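Local coordinates for archaemetzincin (Archaeoglobus fulgidus, PDB 3ZVS), which probably acts as a zinc-dependent metalloprotease of the metzincin type, holding one catalytic and one apparently structural zinc, with no known natural substrate, at residues C54-M58 against A90-L94; I62-L66 against E118-L123. All blocks are in the same frame, centred on the assembly; numbering follows the deposited sequence. Where two conformers were deposited one is given.

Contact 1 of 2, residues C54-M58 against A90-L94; sequences CILRM and ARAVL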
ATOM      1  N   CYS A  54       9.906  -4.328   9.317  0.53 11.17           N
ATOM      2  CA  CYS A  54      10.968  -5.163   8.785  0.53 12.89           C
ATOM      3  C   CYS A  54      10.986  -5.081   7.248  0.53 11.84           C
ATOM      4  O   CYS A  54      12.041  -4.847   6.650  0.53 13.76           O
ATOM      5  CB  CYS A  54      10.763  -6.587   9.307  0.53 11.89           C
ATOM      6  SG  CYS A  54      12.039  -7.793   8.899  0.53 12.74           S
ATOM      7  N   ILE A  55       9.831  -5.284   6.610  1.00 10.19           N
ATOM      8  CA  ILE A  55       9.753  -5.245   5.153  1.00 12.58           C
ATOM      9  C   ILE A  55      10.208  -3.893   4.625  1.00 11.47           C
ATOM     10  O   ILE A  55      10.998  -3.819   3.688  1.00 12.49           O
ATOM     11  CB  ILE A  55       8.336  -5.538   4.673  1.00 12.08           C
ATOM     12  CG1 ILE A  55       7.962  -6.992   5.007  1.00 12.25           C
ATOM     13  CG2 ILE A  55       8.212  -5.277   3.186  1.00 14.79           C
ATOM     14  CD1 ILE A  55       6.493  -7.280   4.816  1.00 14.95           C
ATOM     15  N   LEU A  56       9.741  -2.823   5.229  1.00 11.80           N
ATOM     16  CA  LEU A  56      10.162  -1.484   4.793  1.00 14.10           C
ATOM     17  C   LEU A  56      11.675  -1.312   4.767  1.00 13.82           C
ATOM     18  O   LEU A  56      12.240  -0.747   3.852  1.00 15.68           O
ATOM     19  CB  LEU A  56       9.619  -0.389   5.714  1.00 17.80           C
ATOM     20  CG  LEU A  56       8.192   0.043   5.598  1.00 21.48           C
ATOM     21  CD1 LEU A  56       7.918   1.206   6.534  1.00 23.81           C
ATOM     22  CD2 LEU A  56       7.898   0.456   4.168  1.00 22.00           C
ATOM     23  N   ARG A  57      12.336  -1.789   5.828  1.00 16.18           N
ATOM     24  CA  ARG A  57      13.779  -1.621   5.959  1.00 18.83           C
ATOM     25  C   ARG A  57      14.527  -2.251   4.816  1.00 15.19           C
ATOM     26  O   ARG A  57      15.621  -1.828   4.466  1.00 20.84           O
ATOM     27  CB  ARG A  57      14.272  -2.265   7.267  1.00 23.81           C
ATOM     28  CG  ARG A  57      14.406  -1.307   8.419  1.00 33.53           C
ATOM     29  CD  ARG A  57      15.302  -1.896   9.540  1.00 24.81           C
ATOM     30  NE  ARG A  57      14.910  -3.253   9.900  1.00 26.62           N
ATOM     31  CZ  ARG A  57      13.917  -3.534  10.741  1.00 17.48           C
ATOM     32  NH1 ARG A  57      13.196  -2.570  11.276  1.00 22.10           N
ATOM     33  NH2 ARG A  57      13.639  -4.791  10.978  1.00 25.70           N
ATOM     34  N   MET A  58      13.963  -3.304   4.224  1.00 16.63           N
ATOM     35  CA  MET A  58      14.648  -4.078   3.201  0.50 21.56           C
ATOM     36  C   MET A  58      14.403  -3.519   1.774  1.00 18.91           C
ATOM     37  O   MET A  58      15.082  -3.886   0.802  1.00 21.47           O
ATOM     38  CB  MET A  58      14.242  -5.554   3.381  0.50 23.60           C
ATOM     39  CG  MET A  58      14.747  -6.169   4.733  0.50 24.77           C
ATOM     40  SD  MET A  58      14.266  -7.899   5.212  0.50 26.29           S
ATOM     41  CE  MET A  58      15.287  -8.834   4.103  0.50 24.72           C
ATOM     42  N   ALA A  90      10.642   7.653   1.692  1.00 14.17           N
ATOM     43  CA  ALA A  90      10.824   7.051   0.386  1.00 15.38           C
ATOM     44  C   ALA A  90      10.018   5.788   0.152  1.00 12.81           C
ATOM     45  O   ALA A  90       9.704   5.477  -1.003  1.00 15.10           O
ATOM     46  CB  ALA A  90      12.278   6.763   0.167  1.00 17.42           C
ATOM     47  N   ARG A  91       9.703   5.073   1.230  1.00 12.85           N
ATOM     48  CA  ARG A  91       9.236   3.685   1.131  1.00 12.64           C
ATOM     49  C   ARG A  91       7.897   3.444   1.822  1.00 12.23           C
ATOM     50  O   ARG A  91       7.586   4.061   2.845  1.00 13.14           O
ATOM     51  CB  ARG A  91      10.262   2.747   1.795  1.00 15.37           C
ATOM     52  CG  ARG A  91      11.595   2.734   1.102  1.00 16.99           C
ATOM     53  CD  ARG A  91      12.606   1.956   1.910  1.00 16.22           C
ATOM     54  NE  ARG A  91      13.072   2.705   3.061  1.00 18.57           N
ATOM     55  CZ  ARG A  91      14.191   2.425   3.723  1.00 24.75           C
ATOM     56  NH1 ARG A  91      14.947   1.424   3.323  1.00 22.18           N
ATOM     57  NH2 ARG A  91      14.546   3.151   4.781  1.00 31.71           N
ATOM     58  N   ALA A  92       7.104   2.525   1.270  1.00 11.67           N
ATOM     59  CA  ALA A  92       5.916   2.009   1.934  1.00 10.04           C
ATOM     60  C   ALA A  92       5.719   0.569   1.557  1.00  8.12           C
ATOM     61  O   ALA A  92       6.337   0.085   0.582  1.00 10.62           O
ATOM     62  CB  ALA A  92       4.676   2.818   1.555  1.00 13.17           C
ATOM     63  N   VAL A  93       4.876  -0.111   2.313  1.00 10.14           N
ATOM     64  CA  VAL A  93       4.443  -1.452   2.022  1.00 11.08           C
ATOM     65  C   VAL A  93       2.925  -1.513   2.141  1.00  9.32           C
ATOM     66  O   VAL A  93       2.311  -0.885   2.996  1.00  9.91           O
ATOM     67  CB  VAL A  93       5.145  -2.492   2.925  1.00 12.39           C
ATOM     68  CG1 VAL A  93       4.818  -2.263   4.355  1.00 16.57           C
ATOM     69  CG2 VAL A  93       4.757  -3.916   2.521  1.00 14.99           C
ATOM     70  N   LEU A  94       2.330  -2.242   1.215  1.00  9.59           N
ATOM     71  CA  LEU A  94       0.910  -2.564   1.192  1.00  8.97           C
ATOM     72  C   LEU A  94       0.746  -4.090   1.236  1.00  8.46           C
ATOM     73  O   LEU A  94       1.411  -4.799   0.480  1.00  9.40           O
ATOM     74  CB  LEU A  94       0.305  -2.064  -0.117  1.00  9.09           C
ATOM     75  CG  LEU A  94      -1.101  -2.571  -0.435  1.00 11.13           C
ATOM     76  CD1 LEU A  94      -2.167  -2.067   0.531  1.00 10.32           C
ATOM     77  CD2 LEU A  94      -1.479  -2.185  -1.875  1.00 10.62           C
TER

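Contact 2 of 2, residues I62-L66 against E118-L123; sequences IKVTL and EIGHVL. With ZN (zinc ion), chain D.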
ATOM      1  N   ILE A  62      14.401   4.555  -2.414  1.00 20.45           N
ATOM      2  CA  ILE A  62      14.284   5.359  -3.606  1.00 20.85           C
ATOM      3  C   ILE A  62      12.849   5.852  -3.679  1.00 20.18           C
ATOM      4  O   ILE A  62      11.919   5.066  -3.792  1.00 21.55           O
ATOM      5  CB  ILE A  62      14.641   4.534  -4.838  1.00 23.83           C
ATOM      6  CG1 ILE A  62      16.095   4.044  -4.715  1.00 26.96           C
ATOM      7  CG2 ILE A  62      14.425   5.357  -6.080  1.00 23.98           C
ATOM      8  CD1 ILE A  62      16.477   3.043  -5.751  1.00 30.49           C
ATOM      9  N   LYS A  63      12.662   7.158  -3.610  1.00 18.30           N
ATOM     10  CA  LYS A  63      11.317   7.718  -3.576  1.00 17.56           C
ATOM     11  C   LYS A  63      10.689   7.651  -4.958  1.00 18.91           C
ATOM     12  O   LYS A  63      11.295   8.144  -5.925  1.00 21.86           O
ATOM     13  CB  LYS A  63      11.385   9.178  -3.106  1.00 23.63           C
ATOM     14  CG  LYS A  63      10.035   9.835  -2.890  1.00 23.94           C
ATOM     15  CD  LYS A  63      10.182  11.243  -2.263  1.00 32.78           C
ATOM     16  CE  LYS A  63       8.847  11.841  -1.800  1.00 42.22           C
ATOM     17  NZ  LYS A  63       8.785  12.021  -0.302  1.00 33.24           N
ATOM     18  N   VAL A  64       9.498   7.066  -5.136  1.00 16.61           N
ATOM     19  CA  VAL A  64       8.714   6.327  -4.156  1.00 14.18           C
ATOM     20  C   VAL A  64       8.834   4.831  -4.463  1.00 14.67           C
ATOM     21  O   VAL A  64       8.701   4.436  -5.613  1.00 14.60           O
ATOM     22  CB  VAL A  64       7.211   6.677  -4.283  1.00 13.52           C
ATOM     23  CG1 VAL A  64       6.338   5.801  -3.372  1.00 15.79           C
ATOM     24  CG2 VAL A  64       6.963   8.158  -3.983  1.00 17.32           C
ATOM     25  N   THR A  65       9.089   4.014  -3.444  1.00 12.71           N
ATOM     26  CA  THR A  65       9.096   2.569  -3.612  1.00 12.47           C
ATOM     27  C   THR A  65       8.019   1.957  -2.738  1.00 11.01           C
ATOM     28  O   THR A  65       8.013   2.146  -1.526  1.00 13.88           O
ATOM     29  CB  THR A  65      10.479   1.966  -3.284  1.00 15.05           C
ATOM     30  OG1 THR A  65      11.433   2.476  -4.214  1.00 16.82           O
ATOM     31  CG2 THR A  65      10.435   0.439  -3.363  1.00 15.31           C
ATOM     32  N   LEU A  66       7.096   1.256  -3.390  1.00 11.56           N
ATOM     33  CA  LEU A  66       5.978   0.588  -2.727  1.00 11.27           C
ATOM     34  C   LEU A  66       6.111  -0.916  -2.875  1.00  9.57           C
ATOM     35  O   LEU A  66       5.989  -1.456  -3.969  1.00 11.08           O
ATOM     36  CB  LEU A  66       4.638   1.009  -3.326  1.00 11.76           C
ATOM     37  CG  LEU A  66       3.408   0.308  -2.730  1.00  9.80           C
ATOM     38  CD1 LEU A  66       3.120   0.734  -1.299  1.00 11.15           C
ATOM     39  CD2 LEU A  66       2.169   0.542  -3.606  1.00 11.84           C
ATOM     40  N   GLU A 118      -1.165   4.456   0.895  1.00  9.48           N
ATOM     41  CA  GLU A 118       0.217   4.307   1.329  1.00  8.67           C
ATOM     42  C   GLU A 118       1.138   5.310   0.635  1.00 10.76           C
ATOM     43  O   GLU A 118       2.007   5.908   1.242  1.00 11.02           O
ATOM     44  CB  GLU A 118       0.704   2.869   1.068  1.00 10.41           C
ATOM     45  CG  GLU A 118       0.038   1.827   1.949  1.00 10.95           C
ATOM     46  CD  GLU A 118       0.069   2.165   3.412  1.00 10.89           C
ATOM     47  OE1 GLU A 118       1.126   2.635   3.912  1.00 12.00           O
ATOM     48  OE2 GLU A 118      -0.954   1.990   4.092  1.00 12.43           O
ATOM     49  N   ILE A 119       0.981   5.467  -0.656  1.00  9.85           N
ATOM     50  CA  ILE A 119       1.830   6.385  -1.402  1.00 10.67           C
ATOM     51  C   ILE A 119       1.571   7.823  -0.921  1.00 11.97           C
ATOM     52  O   ILE A 119       2.490   8.600  -0.788  1.00 11.44           O
ATOM     53  CB  ILE A 119       1.624   6.217  -2.936  1.00  9.90           C
ATOM     54  CG1 ILE A 119       2.175   4.878  -3.405  1.00 12.15           C
ATOM     55  CG2 ILE A 119       2.293   7.329  -3.717  1.00 12.13           C
ATOM     56  CD1 ILE A 119       1.586   4.452  -4.732  1.00 14.95           C
ATOM     57  N   GLY A 120       0.321   8.152  -0.617  1.00 11.24           N
ATOM     58  CA  GLY A 120       0.020   9.462  -0.069  1.00 11.38           C
ATOM     59  C   GLY A 120       0.824   9.734   1.187  1.00 11.29           C
ATOM     60  O   GLY A 120       1.301  10.857   1.365  1.00 12.26           O
ATOM     61  N   HIS A 121       0.947   8.751   2.071  1.00 10.64           N
ATOM     62  CA  HIS A 121       1.814   8.927   3.237  1.00 10.58           C
ATOM     63  C   HIS A 121       3.266   9.189   2.859  1.00 13.18           C
ATOM     64  O   HIS A 121       3.911  10.049   3.453  1.00 12.93           O
ATOM     65  CB  HIS A 121       1.824   7.697   4.128  1.00  9.93           C
ATOM     66  CG  HIS A 121       0.596   7.481   4.973  1.00  8.80           C
ATOM     67  ND1 HIS A 121       0.022   8.451   5.768  1.00 10.28           N
ATOM     68  CD2 HIS A 121      -0.098   6.346   5.217  1.00  9.37           C
ATOM     69  CE1 HIS A 121      -0.978   7.910   6.461  1.00 10.25           C
ATOM     70  NE2 HIS A 121      -1.080   6.638   6.124  1.00 10.16           N
ATOM     71  N   VAL A 122       3.797   8.471   1.859  1.00 11.57           N
ATOM     72  CA  VAL A 122       5.183   8.710   1.456  1.00 12.81           C
ATOM     73  C   VAL A 122       5.349  10.159   0.970  1.00 13.37           C
ATOM     74  O   VAL A 122       6.396  10.777   1.202  1.00 14.96           O
ATOM     75  CB  VAL A 122       5.677   7.707   0.378  1.00 13.10           C
ATOM     76  CG1 VAL A 122       7.145   7.978   0.050  1.00 15.88           C
ATOM     77  CG2 VAL A 122       5.508   6.281   0.869  1.00 14.14           C
ATOM     78  N   LEU A 123       4.306  10.688   0.356  1.00 12.35           N
ATOM     79  CA  LEU A 123       4.304  12.062  -0.149  1.00 13.80           C
ATOM     80  C   LEU A 123       4.034  13.094   0.927  1.00 16.90           C
ATOM     81  O   LEU A 123       3.923  14.278   0.619  1.00 21.74           O
ATOM     82  CB  LEU A 123       3.277  12.251  -1.265  1.00 14.99           C
ATOM     83  CG  LEU A 123       3.490  11.351  -2.464  1.00 15.97           C
ATOM     84  CD1 LEU A 123       2.392  11.565  -3.489  1.00 18.94           C
ATOM     85  CD2 LEU A 123       4.880  11.550  -3.054  1.00 19.04           C
TER
HETATM   86 ZN    ZN D1159      -2.575   5.394   6.826  1.00 10.42          ZN

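Contact 1 of 2, residues C54-M58 against A90-L94
Leu56 carries the largest share of this helix-on-strand contact. Its CA-to-CB bond runs sideways, but an m,t rotamer brings the methyl end onto the backbone at Ala92 and Val93: CD2 lies 3.4 Å from Ala92 CA and 3.6 Å from Val93 N. The axes of the short segments come within 7.9 Å at an angle of 134°. Val93 points toward the helix and fills the space beside Leu56, with CG1 at 4.1 Å from Leu56 CD2 and CG2 at 3.8 Å from Ile55 CG2. Arg91, next but one along the strand, projects to the same side. Its aliphatic part follows the helix, with CD 3.3 Å from Leu56 O, and Leu56 O and Arg57 CA lie over one face of its guanidinium. The charged end is bound elsewhere, by a salt bridge to Glu86 and a hydrogen bond to Leu59 O; across the segments there are no hydrogen bonds. Ala92 faces the other way, onto Glu118 and Val122 of helix 104-122, while a Cys54-Cys42 disulfide ties the far side of helix 52-58. Here helix 52-58 covers the face opposite the zinc-binding helix 104-122, on the five-stranded sheet characteristic of the metzincin N-terminal subdomain.

Contact 2 of 2, residues I62-L66 against E118-L123
Val64 and Leu66, alternate residues where the chain enters strand 65-69, form the bumps here, and the end of helix 104-122 with Leu123 just after it provides the hollows. Thr65 between them points away and turns its OG1 back to Ile62 O (2.7 Å), leaving its neighbours to face the helix. Val64 enters a three-sided depression made by Ile119, Val122 and Leu123: its CG1 stands 4.3 Å from Ile119 CG1, and its CG2 touches Val122 CG1 at 4.0 Å and Leu123 CD2 at 4.1 Å. One turn earlier on the helix, Leu66 straddles two consecutive residues, CD1 at 4.0 Å from Glu118 CB and CD2 at 4.1 Å from Ile119 CD1. Ile119 thus rises between the two bumps and meets both. The peptide bond between Lys63 and Val64 is cis, just where the strand is about to begin. Lys63 reaches with an extended side chain along the border of this packing; CE passes Leu123 CD2 at 4.2 Å, and NZ donates to Val122 O at 3.1 Å as well as to Gly89 O, bridging the end of the helix to a neighbouring loop. Glu118 is seated by its CB alone, its carboxylate leading off to the inferred role of proton acceptor. On the helix side turned from the strand, His121 NE2 binds zinc at 2.1 Å, together with His117 and His127. An HExxH helix packed by its apolar side on the sheet is characteristic of zincins; the third ligand His127, from the longer HExxHxxGxxH motif, marks a metzincin.

Both contacts are largely buried, and they meet at one sheet, in which strands 65-69 and 91-95 are parallel neighbours: Ala90 O and Ala92 N pair with Thr65 N and O across it. Contact 1 covers the face turned to helix 52-58, contact 2 the face turned to helix 104-122, and Val122 packs against the backbone of 90-91, so the two interfaces are separated by little more than the sheet itself. Contact 2 is apolar with Lys63 at its edge, hydrogen-bonding across the contact and to Gly89 outside it; contact 1 takes in the aliphatic part of Arg91, whose polar partners, Glu86 and Leu59, lie outside, with Arg57 at the edge. Contact 2 alone includes zinc-site residues.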